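Local coordinates for D-isomer specific 2-hydroxyacid dehydrogenase family protein (Aeromonas salmonicida subsp. salmonicida, PDB 3HG7), which probably acts as an NAD-dependent oxidoreductase of the D-isomer specific 2-hydroxyacid dehydrogenase family, at residues 140-146 with 163-169. The protein carries 1 engineered substitution. Residues are numbered along the deposited sequence; the frame is centred on the assembly and turned at random.
Sequences GRTLLIL and GMKVLGV. Engineered in segment 163-169: Val169 (natural residue Ile).
Leu143 N and Lys165 O make a nearly straight hydrogen bond (2.7 Å) between the parallel strands 142-146 and 165-169, whose axes are 4.7 Å apart at closest approach and 20° from each other. Thr142 opposite Lys165 begins the pairing. Further backbone bonds join the strands: Leu143 O takes Leu167 N, Ile145 N returns to Leu167 O, and Ile145 O receives Val169 N. Lys165 N to Arg141 O adds one more rung. Ahead of the strands, Gly140 N reaches Gly163 O (2.8 Å) from above the carbonyl plane; Gly163, at positive phi, closes the Schellman motif that ends helix 150-161.

Apolar side chains meet on both faces of the sheet. On the face of Leu143 and Ile145, Met164 bends at chi3 (95°), bringing CE to 3.7 Å from Leu143 CB, while Ile145 CD1 meets Val166 CG1 at 4.2 Å. On the other face, Leu144 has CG anti to the backbone N (chi1 180°); with chi2 at 55°, CD1 lies 3.4 Å from Leu167 O and also touches Leu167 CB and CG2 of the engineered Val169. Leu146 lies alongside Val169, CD2 to CB 3.7 Å, and Thr142 CG2 runs beside Lys165 CB.

This is the first beta-alpha-beta unit of a Rossmann-type domain, which probably binds NAD; Leu146 leads into a GxGxxG sequence, consistent with a dinucleotide-binding loop. Helix 150-161 covers Leu143, Ile145 and Val166 through Ile155 and Ala156; helix 188-193 packs on Leu144, Leu146, Leu167 and Val169. In the seven-stranded parallel sheet, strand 197-200 flanks 142-146, and 181-183 lies beyond 165-169.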
# COMPACT_ATOMS: atom_id res chain seq x y z
N GLY A 140 -7.47 25.33 3.83
CA GLY A 140 -6.51 26.14 3.09
C GLY A 140 -5.07 25.65 3.10
O GLY A 140 -4.21 26.27 2.48
N ARG A 141 -4.80 24.56 3.79
CA ARG A 141 -3.47 23.97 3.79
C ARG A 141 -3.27 23.18 2.49
O ARG A 141 -4.26 22.81 1.85
CB ARG A 141 -3.35 23.01 4.97
CG ARG A 141 -3.90 23.56 6.24
CD ARG A 141 -2.84 24.23 7.02
NE ARG A 141 -1.74 23.33 7.35
CZ ARG A 141 -0.87 23.57 8.33
NH1 ARG A 141 0.13 22.74 8.55
NH2 ARG A 141 -1.01 24.66 9.08
N THR A 142 -2.02 22.93 2.12
CA THR A 142 -1.71 22.28 0.84
C THR A 142 -1.30 20.83 1.00
O THR A 142 -0.31 20.52 1.69
CB THR A 142 -0.53 22.92 0.14
OG1 THR A 142 0.55 23.03 1.09
CG2 THR A 142 -0.90 24.30 -0.38
N LEU A 143 -2.05 19.97 0.33
CA LEU A 143 -1.75 18.54 0.28
C LEU A 143 -1.01 18.30 -1.03
O LEU A 143 -1.53 18.63 -2.07
CB LEU A 143 -3.05 17.72 0.30
CG LEU A 143 -2.96 16.19 0.27
CD1 LEU A 143 -2.01 15.65 1.33
CD2 LEU A 143 -4.34 15.52 0.42
N LEU A 144 0.21 17.76 -0.95
CA LEU A 144 0.92 17.22 -2.12
C LEU A 144 0.86 15.70 -2.12
O LEU A 144 1.27 15.06 -1.13
CB LEU A 144 2.40 17.62 -2.07
CG LEU A 144 3.23 17.10 -3.24
CD1 LEU A 144 2.61 17.53 -4.57
CD2 LEU A 144 4.67 17.57 -3.12
N ILE A 145 0.40 15.11 -3.22
CA ILE A 145 0.34 13.65 -3.35
C ILE A 145 1.21 13.21 -4.54
O ILE A 145 1.08 13.76 -5.65
CB ILE A 145 -1.11 13.13 -3.54
CG1 ILE A 145 -2.02 13.64 -2.42
CG2 ILE A 145 -1.12 11.57 -3.65
CD1 ILE A 145 -3.51 13.30 -2.60
N LEU A 146 2.11 12.26 -4.27
CA LEU A 146 2.92 11.61 -5.29
C LEU A 146 2.26 10.29 -5.66
O LEU A 146 2.23 9.34 -4.89
CB LEU A 146 4.35 11.36 -4.79
CG LEU A 146 5.05 12.46 -4.00
CD1 LEU A 146 6.52 12.11 -3.88
CD2 LEU A 146 4.89 13.82 -4.66
N GLY A 163 -11.02 20.99 2.61
CA GLY A 163 -10.81 22.39 2.27
C GLY A 163 -9.34 22.66 2.01
O GLY A 163 -8.92 23.81 2.02
N MET A 164 -8.58 21.59 1.79
CA MET A 164 -7.17 21.69 1.41
C MET A 164 -7.01 22.01 -0.08
O MET A 164 -7.87 21.66 -0.88
CB MET A 164 -6.44 20.38 1.73
CG MET A 164 -6.21 20.17 3.23
SD MET A 164 -5.63 18.55 3.67
CE MET A 164 -3.84 18.82 3.73
N LYS A 165 -5.90 22.66 -0.42
CA LYS A 165 -5.43 22.72 -1.80
C LYS A 165 -4.81 21.36 -2.07
O LYS A 165 -4.17 20.78 -1.17
CB LYS A 165 -4.38 23.82 -1.99
CG LYS A 165 -4.93 25.25 -1.87
CD LYS A 165 -4.06 26.33 -2.59
CE LYS A 165 -3.43 25.88 -3.95
NZ LYS A 165 -4.30 25.08 -4.89
N VAL A 166 -5.02 20.83 -3.28
CA VAL A 166 -4.50 19.49 -3.62
C VAL A 166 -3.70 19.50 -4.92
O VAL A 166 -4.25 19.76 -6.01
CB VAL A 166 -5.59 18.36 -3.63
CG1 VAL A 166 -4.93 17.02 -3.80
CG2 VAL A 166 -6.37 18.33 -2.29
N LEU A 167 -2.40 19.25 -4.78
CA LEU A 167 -1.50 19.17 -5.91
C LEU A 167 -1.00 17.75 -6.07
O LEU A 167 -0.69 17.08 -5.08
CB LEU A 167 -0.29 20.07 -5.70
CG LEU A 167 -0.46 21.55 -5.38
CD1 LEU A 167 0.91 22.19 -5.17
CD2 LEU A 167 -1.24 22.32 -6.45
N GLY A 168 -0.91 17.30 -7.32
CA GLY A 168 -0.44 15.94 -7.60
C GLY A 168 0.84 15.94 -8.40
O GLY A 168 1.13 16.88 -9.13
N VAL A 169 1.60 14.85 -8.26
CA VAL A 169 2.83 14.64 -9.00
C VAL A 169 2.79 13.24 -9.64
O VAL A 169 2.23 12.30 -9.05
CB VAL A 169 4.08 14.87 -8.10
CG1 VAL A 169 5.32 14.19 -8.67
CG2 VAL A 169 4.32 16.37 -7.96